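Local coordinates for carboxylic ester hydrolase (Aspergillus niger, PDB 7K4O), which probably hydrolyses the ester bonds of tannins as a serine esterase of the tannase family, and binds 3,4,5-trihydroxybenzoic acid (gallic acid), at residues R214-S225 against Y322-D333. Residues are numbered along the deposited sequence; the frame is centred on the assembly and turned at random.
Sequences RWSFQQTQHLYS and YFSYQPTAAFDD. With GDE (3,4,5-trihydroxybenzoic acid), chain J.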
ATOM      1  N   ARG A 214       6.183  -7.847  -2.857  1.00 20.13           N
ATOM      2  CA  ARG A 214       7.571  -8.349  -2.735  1.00 19.87           C
ATOM      3  C   ARG A 214       7.774  -8.796  -1.288  1.00 20.52           C
ATOM      4  O   ARG A 214       8.808  -8.478  -0.674  1.00 20.36           O
ATOM      5  CB  ARG A 214       8.577  -7.297  -3.211  1.00 21.30           C
ATOM      6  CG  ARG A 214       9.897  -7.895  -3.653  1.00 21.69           C
ATOM      7  CD  ARG A 214      10.823  -6.875  -4.279  1.00 22.80           C
ATOM      8  NE  ARG A 214      10.257  -6.396  -5.557  1.00 22.43           N
ATOM      9  CZ  ARG A 214       9.726  -5.191  -5.793  1.00 22.83           C
ATOM     10  NH1 ARG A 214       9.686  -4.265  -4.863  1.00 24.17           N
ATOM     11  NH2 ARG A 214       9.173  -4.987  -6.964  1.00 23.51           N
ATOM     12  N   TRP A 215       6.848  -9.604  -0.781  1.00 20.58           N
ATOM     13  CA  TRP A 215       6.651  -9.931   0.635  1.00 21.15           C
ATOM     14  C   TRP A 215       7.973 -10.261   1.369  1.00 19.92           C
ATOM     15  O   TRP A 215       8.225  -9.633   2.411  1.00 22.36           O
ATOM     16  CB  TRP A 215       5.662 -11.088   0.768  1.00 20.51           C
ATOM     17  CG  TRP A 215       5.277 -11.310   2.197  1.00 20.59           C
ATOM     18  CD1 TRP A 215       5.833 -12.157   3.112  1.00 20.17           C
ATOM     19  CD2 TRP A 215       4.139 -10.724   2.843  1.00 21.37           C
ATOM     20  NE1 TRP A 215       5.173 -12.047   4.296  1.00 20.80           N
ATOM     21  CE2 TRP A 215       4.117 -11.193   4.179  1.00 20.02           C
ATOM     22  CE3 TRP A 215       3.160  -9.795   2.443  1.00 22.43           C
ATOM     23  CZ2 TRP A 215       3.176 -10.744   5.100  1.00 20.99           C
ATOM     24  CZ3 TRP A 215       2.220  -9.378   3.347  1.00 20.95           C
ATOM     25  CH2 TRP A 215       2.224  -9.843   4.660  1.00 22.31           C
ATOM     26  N   SER A 216       8.751 -11.214   0.860  1.00 21.34           N
ATOM     27  CA  SER A 216       9.913 -11.708   1.640  1.00 23.31           C
ATOM     28  C   SER A 216      10.928 -10.572   1.806  1.00 24.81           C
ATOM     29  O   SER A 216      11.699 -10.627   2.788  1.00 23.96           O
ATOM     30  CB  SER A 216      10.505 -12.977   0.993  1.00 21.57           C
ATOM     31  OG  SER A 216      11.101 -12.696  -0.264  1.00 22.99           O
ATOM     32  N   PHE A 217      11.039  -9.660   0.853  1.00 22.20           N
ATOM     33  CA  PHE A 217      12.036  -8.567   0.908  1.00 20.67           C
ATOM     34  C   PHE A 217      11.453  -7.453   1.754  1.00 24.59           C
ATOM     35  O   PHE A 217      12.111  -6.930   2.644  1.00 24.49           O
ATOM     36  CB  PHE A 217      12.395  -8.116  -0.500  1.00 22.83           C
ATOM     37  CG  PHE A 217      13.275  -9.065  -1.276  1.00 21.37           C
ATOM     38  CD1 PHE A 217      12.804 -10.293  -1.716  1.00 23.64           C
ATOM     39  CD2 PHE A 217      14.610  -8.769  -1.497  1.00 22.71           C
ATOM     40  CE1 PHE A 217      13.635 -11.194  -2.348  1.00 23.45           C
ATOM     41  CE2 PHE A 217      15.423  -9.645  -2.183  1.00 23.41           C
ATOM     42  CZ  PHE A 217      14.942 -10.852  -2.601  1.00 24.51           C
ATOM     43  N   GLN A 218      10.183  -7.092   1.519  1.00 20.51           N
ATOM     44  CA  GLN A 218       9.550  -5.947   2.192  1.00 21.68           C
ATOM     45  C   GLN A 218       9.461  -6.227   3.689  1.00 22.17           C
ATOM     46  O   GLN A 218       9.711  -5.325   4.501  1.00 22.37           O
ATOM     47  CB  GLN A 218       8.148  -5.726   1.609  1.00 21.19           C
ATOM     48  CG  GLN A 218       7.266  -4.834   2.479  1.00 22.56           C
ATOM     49  CD  GLN A 218       7.885  -3.496   2.854  1.00 21.93           C
ATOM     50  OE1 GLN A 218       8.727  -2.978   2.126  1.00 23.27           O
ATOM     51  NE2 GLN A 218       7.378  -2.937   3.943  1.00 21.49           N
ATOM     52  N   GLN A 219       9.012  -7.427   4.130  1.00 21.46           N
ATOM     53  CA  GLN A 219       8.805  -7.637   5.565  1.00 22.36           C
ATOM     54  C   GLN A 219      10.187  -7.738   6.257  1.00 26.20           C
ATOM     55  O   GLN A 219      10.389  -7.144   7.333  1.00 24.57           O
ATOM     56  CB  GLN A 219       7.990  -8.887   5.877  1.00 23.91           C
ATOM     57  CG  GLN A 219       6.627  -8.978   5.166  1.00 23.32           C
ATOM     58  CD  GLN A 219       5.806  -7.723   5.281  1.00 25.49           C
ATOM     59  OE1 GLN A 219       5.924  -6.971   6.254  1.00 25.71           O
ATOM     60  NE2 GLN A 219       4.865  -7.557   4.333  1.00 24.50           N
ATOM     61  N   THR A 220      11.112  -8.442   5.636  1.00 23.65           N
ATOM     62  CA  THR A 220      12.425  -8.671   6.284  1.00 24.10           C
ATOM     63  C   THR A 220      13.212  -7.348   6.370  1.00 26.52           C
ATOM     64  O   THR A 220      13.926  -7.158   7.391  1.00 25.53           O
ATOM     65  CB  THR A 220      13.221  -9.720   5.544  1.00 22.96           C
ATOM     66  OG1 THR A 220      12.440 -10.915   5.417  1.00 22.93           O
ATOM     67  CG2 THR A 220      14.514 -10.046   6.255  1.00 24.82           C
ATOM     68  N   GLN A 221      13.099  -6.459   5.402  1.00 25.38           N
ATOM     69  CA  GLN A 221      13.872  -5.187   5.411  1.00 23.85           C
ATOM     70  C   GLN A 221      13.463  -4.315   6.585  1.00 25.84           C
ATOM     71  O   GLN A 221      14.281  -3.424   6.956  1.00 27.40           O
ATOM     72  CB  GLN A 221      13.860  -4.467   4.069  1.00 24.81           C
ATOM     73  CG  GLN A 221      12.518  -3.917   3.647  1.00 24.97           C
ATOM     74  CD  GLN A 221      12.166  -2.587   4.281  1.00 25.62           C
ATOM     75  OE1 GLN A 221      13.042  -1.707   4.391  1.00 26.52           O
ATOM     76  NE2 GLN A 221      10.912  -2.462   4.753  1.00 23.44           N
ATOM     77  N   HIS A 222      12.330  -4.555   7.222  1.00 23.32           N
ATOM     78  CA  HIS A 222      11.913  -3.816   8.426  1.00 23.82           C
ATOM     79  C   HIS A 222      12.924  -4.059   9.580  1.00 26.08           C
ATOM     80  O   HIS A 222      12.910  -3.259  10.512  1.00 25.46           O
ATOM     81  CB  HIS A 222      10.520  -4.189   8.868  1.00 26.06           C
ATOM     82  CG  HIS A 222       9.431  -3.413   8.191  1.00 26.93           C
ATOM     83  ND1 HIS A 222       9.299  -2.041   8.387  1.00 28.73           N
ATOM     84  CD2 HIS A 222       8.412  -3.808   7.366  1.00 26.56           C
ATOM     85  CE1 HIS A 222       8.202  -1.631   7.749  1.00 30.92           C
ATOM     86  NE2 HIS A 222       7.642  -2.702   7.089  1.00 27.22           N
ATOM     87  N   LEU A 223      13.729  -5.118   9.490  1.00 27.73           N
ATOM     88  CA  LEU A 223      14.748  -5.445  10.540  1.00 26.75           C
ATOM     89  C   LEU A 223      16.069  -4.818  10.138  1.00 28.69           C
ATOM     90  O   LEU A 223      16.976  -4.878  10.956  1.00 29.56           O
ATOM     91  CB  LEU A 223      14.886  -6.966  10.696  1.00 27.27           C
ATOM     92  CG  LEU A 223      13.693  -7.693  11.278  1.00 26.39           C
ATOM     93  CD1 LEU A 223      13.957  -9.213  11.383  1.00 27.98           C
ATOM     94  CD2 LEU A 223      13.289  -7.168  12.626  1.00 28.42           C
ATOM     95  N   TYR A 224      16.219  -4.277   8.919  1.00 26.22           N
ATOM     96  CA  TYR A 224      17.543  -3.817   8.433  1.00 28.36           C
ATOM     97  C   TYR A 224      18.122  -2.713   9.356  1.00 31.11           C
ATOM     98  O   TYR A 224      19.282  -2.831   9.834  1.00 31.34           O
ATOM     99  CB  TYR A 224      17.487  -3.330   7.002  1.00 26.61           C
ATOM    100  CG  TYR A 224      18.796  -2.834   6.476  1.00 27.44           C
ATOM    101  CD1 TYR A 224      19.963  -3.567   6.639  1.00 30.89           C
ATOM    102  CD2 TYR A 224      18.888  -1.593   5.879  1.00 29.21           C
ATOM    103  CE1 TYR A 224      21.178  -3.068   6.199  1.00 31.30           C
ATOM    104  CE2 TYR A 224      20.091  -1.102   5.418  1.00 28.76           C
ATOM    105  CZ  TYR A 224      21.257  -1.815   5.625  1.00 28.73           C
ATOM    106  OH  TYR A 224      22.458  -1.318   5.138  1.00 30.86           O
ATOM    107  N   SER A 225      17.382  -1.649   9.621  1.00 30.09           N
ATOM    108  CA  SER A 225      17.844  -0.558  10.521  1.00 29.93           C
ATOM    109  C   SER A 225      18.306  -1.129  11.882  1.00 30.82           C
ATOM    110  O   SER A 225      19.372  -0.715  12.370  1.00 31.26           O
ATOM    111  CB  SER A 225      16.780   0.455  10.714  1.00 29.54           C
ATOM    112  OG  SER A 225      16.567   1.169   9.511  1.00 30.17           O
ATOM    113  N   TYR A 322      18.811  -5.578  -1.238  1.00 25.93           N
ATOM    114  CA  TYR A 322      17.568  -4.801  -1.434  1.00 23.40           C
ATOM    115  C   TYR A 322      17.929  -3.314  -1.369  1.00 28.39           C
ATOM    116  O   TYR A 322      19.106  -2.951  -1.383  1.00 28.10           O
ATOM    117  CB  TYR A 322      16.489  -5.264  -0.448  1.00 24.91           C
ATOM    118  CG  TYR A 322      15.051  -4.999  -0.899  1.00 21.71           C
ATOM    119  CD1 TYR A 322      14.664  -5.289  -2.190  1.00 24.09           C
ATOM    120  CD2 TYR A 322      14.119  -4.434  -0.041  1.00 23.85           C
ATOM    121  CE1 TYR A 322      13.371  -5.002  -2.635  1.00 23.98           C
ATOM    122  CE2 TYR A 322      12.800  -4.211  -0.451  1.00 24.57           C
ATOM    123  CZ  TYR A 322      12.442  -4.511  -1.750  1.00 22.97           C
ATOM    124  OH  TYR A 322      11.152  -4.203  -2.162  1.00 23.45           O
ATOM    125  N   PHE A 323      16.918  -2.480  -1.259  1.00 26.65           N
ATOM    126  CA  PHE A 323      17.018  -1.006  -1.148  1.00 25.31           C
ATOM    127  C   PHE A 323      16.144  -0.597  -0.009  1.00 30.88           C
ATOM    128  O   PHE A 323      15.333  -1.373   0.520  1.00 35.30           O
ATOM    129  CB  PHE A 323      16.712  -0.327  -2.484  1.00 28.75           C
ATOM    130  CG  PHE A 323      15.550  -0.950  -3.228  1.00 26.76           C
ATOM    131  CD1 PHE A 323      14.271  -0.729  -2.779  1.00 27.25           C
ATOM    132  CD2 PHE A 323      15.759  -1.764  -4.311  1.00 26.61           C
ATOM    133  CE1 PHE A 323      13.207  -1.362  -3.396  1.00 26.65           C
ATOM    134  CE2 PHE A 323      14.689  -2.340  -4.975  1.00 28.47           C
ATOM    135  CZ  PHE A 323      13.429  -2.144  -4.491  1.00 23.62           C
ATOM    136  N   SER A 324      16.355   0.628   0.418  1.00 26.34           N
ATOM    137  CA  SER A 324      15.682   1.171   1.595  1.00 25.44           C
ATOM    138  C   SER A 324      14.868   2.405   1.192  1.00 23.66           C
ATOM    139  O   SER A 324      14.776   2.726  -0.017  1.00 26.68           O
ATOM    140  CB  SER A 324      16.698   1.482   2.687  1.00 27.07           C
ATOM    141  OG  SER A 324      16.058   1.743   3.910  1.00 28.34           O
ATOM    142  N   TYR A 325      14.282   3.010   2.197  1.00 25.48           N
ATOM    143  CA  TYR A 325      13.433   4.218   2.063  1.00 25.49           C
ATOM    144  C   TYR A 325      14.255   5.346   1.462  1.00 30.57           C
ATOM    145  O   TYR A 325      15.505   5.416   1.628  1.00 28.22           O
ATOM    146  CB  TYR A 325      12.855   4.608   3.410  1.00 26.25           C
ATOM    147  CG  TYR A 325      12.323   3.437   4.175  1.00 27.06           C
ATOM    148  CD1 TYR A 325      11.121   2.826   3.826  1.00 25.18           C
ATOM    149  CD2 TYR A 325      13.027   2.873   5.214  1.00 24.73           C
ATOM    150  CE1 TYR A 325      10.647   1.716   4.496  1.00 24.96           C
ATOM    151  CE2 TYR A 325      12.571   1.752   5.881  1.00 26.30           C
ATOM    152  CZ  TYR A 325      11.360   1.176   5.542  1.00 26.69           C
ATOM    153  OH  TYR A 325      10.907   0.104   6.260  1.00 26.96           O
ATOM    154  N   GLN A 326      13.569   6.218   0.745  1.00 28.28           N
ATOM    155  CA  GLN A 326      14.207   7.398   0.120  1.00 29.82           C
ATOM    156  C   GLN A 326      14.729   8.348   1.200  1.00 23.91           C
ATOM    157  O   GLN A 326      14.220   8.408   2.311  1.00 26.27           O
ATOM    158  CB  GLN A 326      13.200   8.158  -0.737  1.00 26.85           C
ATOM    159  CG  GLN A 326      12.808   7.444  -2.027  1.00 28.41           C
ATOM    160  CD  GLN A 326      13.965   7.146  -2.932  1.00 28.80           C
ATOM    161  OE1 GLN A 326      14.517   6.034  -2.947  1.00 29.28           O
ATOM    162  NE2 GLN A 326      14.370   8.143  -3.725  1.00 28.19           N
ATOM    163  N   PRO A 327      15.752   9.160   0.869  1.00 28.77           N
ATOM    164  CA  PRO A 327      16.038  10.338   1.708  1.00 29.61           C
ATOM    165  C   PRO A 327      14.755  11.167   1.911  1.00 31.00           C
ATOM    166  O   PRO A 327      13.930  11.211   0.996  1.00 30.05           O
ATOM    167  CB  PRO A 327      17.082  11.104   0.878  1.00 31.97           C
ATOM    168  CG  PRO A 327      17.724  10.056   0.019  1.00 31.59           C
ATOM    169  CD  PRO A 327      16.613   9.053  -0.313  1.00 30.98           C
ATOM    170  N   THR A 328      14.571  11.717   3.110  1.00 29.52           N
ATOM    171  CA  THR A 328      13.436  12.531   3.649  1.00 31.88           C
ATOM    172  C   THR A 328      12.406  11.631   4.319  1.00 30.31           C
ATOM    173  O   THR A 328      11.615  12.148   5.077  1.00 31.31           O
ATOM    174  CB  THR A 328      12.764  13.482   2.649  1.00 32.03           C
ATOM    175  OG1 THR A 328      12.014  12.810   1.646  1.00 31.50           O
ATOM    176  CG2 THR A 328      13.741  14.310   1.860  1.00 31.40           C
ATOM    177  N   ALA A 329      12.448  10.305   4.118  1.00 29.90           N
ATOM    178  CA  ALA A 329      11.575   9.404   4.899  1.00 27.13           C
ATOM    179  C   ALA A 329      12.051   9.349   6.351  1.00 27.28           C
ATOM    180  O   ALA A 329      13.293   9.264   6.570  1.00 32.79           O
ATOM    181  CB  ALA A 329      11.522   8.013   4.274  1.00 28.22           C
ATOM    182  N   ALA A 330      11.121   9.362   7.292  1.00 28.37           N
ATOM    183  CA  ALA A 330      11.420   9.230   8.726  1.00 29.51           C
ATOM    184  C   ALA A 330      12.155   7.912   8.993  1.00 35.58           C
ATOM    185  O   ALA A 330      11.926   6.904   8.304  1.00 29.75           O
ATOM    186  CB  ALA A 330      10.185   9.333   9.538  1.00 32.23           C
ATOM    187  N   PHE A 331      13.029   7.907  10.000  1.00 32.84           N
ATOM    188  CA  PHE A 331      13.772   6.694  10.411  1.00 31.78           C
ATOM    189  C   PHE A 331      12.949   5.888  11.410  1.00 32.31           C
ATOM    190  O   PHE A 331      13.403   5.635  12.562  1.00 33.71           O
ATOM    191  CB  PHE A 331      15.141   7.111  10.977  1.00 32.17           C
ATOM    192  CG  PHE A 331      16.142   7.515   9.945  1.00 30.65           C
ATOM    193  CD1 PHE A 331      16.217   8.824   9.494  1.00 31.10           C
ATOM    194  CD2 PHE A 331      17.038   6.601   9.437  1.00 28.81           C
ATOM    195  CE1 PHE A 331      17.130   9.189   8.526  1.00 31.54           C
ATOM    196  CE2 PHE A 331      17.953   6.974   8.468  1.00 29.67           C
ATOM    197  CZ  PHE A 331      18.002   8.262   8.016  1.00 31.27           C
ATOM    198  N   ASP A 332      11.774   5.383  11.001  1.00 29.39           N
ATOM    199  CA  ASP A 332      10.879   4.638  11.914  1.00 30.27           C
ATOM    200  C   ASP A 332      11.478   3.277  12.265  1.00 30.51           C
ATOM    201  O   ASP A 332      11.414   2.913  13.429  1.00 31.60           O
ATOM    202  CB  ASP A 332       9.472   4.448  11.328  1.00 35.41           C
ATOM    203  CG  ASP A 332       8.576   5.669  11.465  1.00 48.47           C
ATOM    204  OD1 ASP A 332       9.025   6.762  11.090  1.00 49.59           O
ATOM    205  OD2 ASP A 332       7.418   5.514  11.926  1.00 55.67           O
ATOM    206  N   ASP A 333      11.996   2.552  11.272  1.00 27.82           N
ATOM    207  CA  ASP A 333      12.576   1.211  11.493  1.00 27.61           C
ATOM    208  C   ASP A 333      13.716   1.356  12.517  1.00 30.50           C
ATOM    209  O   ASP A 333      13.906   0.423  13.331  1.00 30.45           O
ATOM    210  CB  ASP A 333      13.117   0.598  10.215  1.00 26.71           C
ATOM    211  CG  ASP A 333      12.017  -0.055   9.346  1.00 28.36           C
ATOM    212  OD1 ASP A 333      10.824  -0.082   9.783  1.00 30.62           O
ATOM    213  OD2 ASP A 333      12.414  -0.545   8.282  1.00 27.03           O
TER
HETATM  214  OAA GDE J 603      -0.615  -2.139   5.590  0.99 26.88           O
HETATM  215  OAB GDE J 603       0.460  -0.494   6.607  0.99 31.84           O
HETATM  216  OAC GDE J 603       2.941  -5.852   5.423  0.96 23.14           O
HETATM  217  OAD GDE J 603       5.370  -1.775   5.974  0.99 23.99           O
HETATM  218  OAE GDE J 603       5.357  -4.427   5.633  0.90 22.20           O
HETATM  219  CAF GDE J 603       1.694  -3.751   5.729  0.99 25.42           C
HETATM  220  CAG GDE J 603       2.932  -1.666   6.012  0.95 24.79           C
HETATM  221  CAH GDE J 603       0.446  -1.628   6.060  1.00 30.77           C
HETATM  222  CAI GDE J 603       2.904  -4.454   5.627  1.00 24.04           C
HETATM  223  CAJ GDE J 603       4.156  -2.380   5.946  0.99 25.67           C
HETATM  224  CAK GDE J 603       1.749  -2.388   5.973  0.95 25.39           C
HETATM  225  CAL GDE J 603       4.124  -3.732   5.732  0.94 24.98           C
HETATM  226  O   HOH W   1       9.358  -3.265  -0.440  1.00 22.84           O
HETATM  227  O   HOH W   2      15.088  -0.596   8.014  1.00 27.06           O
HETATM  228  O   HOH W   3      15.512  -0.798   5.168  1.00 27.55           O
HETATM  229  O   HOH W   4      14.778  -2.050  11.967  1.00 28.99           O
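D333 reaches H222 across this buried contact and Y322 packs on F217, where the loop holding 322-333 meets 214-225, which carries helix 215-221, behind the gallate pocket of an alpha/beta-hydrolase-type tannase. D333 OD1 takes the N-H of H222 ND1 at 2.8 Å on its syn side, the bond lying in the imidazole plane at 167°, with ring and carboxylate turned 64° apart. This His-carboxylate pair helps fix the ring's rotation, with H222 NE2 turned to the gallate hydroxyl OAD at 2.7 Å, and makes D333 a second-shell support for the pocket; Q218 and Q219 bind the same ligand. Y325 OH also holds the carboxylate, donating to D333 OD2 from above its plane.

With CG between the backbone N and carbonyl carbon (chi1 67°) and a bend at chi2, Q221 brings NE2 over the centre of one face of the H222 ring; Q221 NE2 donates to Y325 OH at 3.0 Å and also to Q218 O.

At the other end, F217 CB sits over the centre of the Y322 ring, 3.7 Å from the centroid, in a CH-pi contact, and CD1 of the adjacent F323 lies over the opposite face. R214, whose NE is salt-bridged to the C-terminal carboxylate of Y554, sends NH1 to Y322 OH at 3.1 Å, within its guanidinium plane, and NH1 also bonds A426 O. Water 1 joins that hydroxyl to Q218 OE1, 2.7 Å from each oxygen.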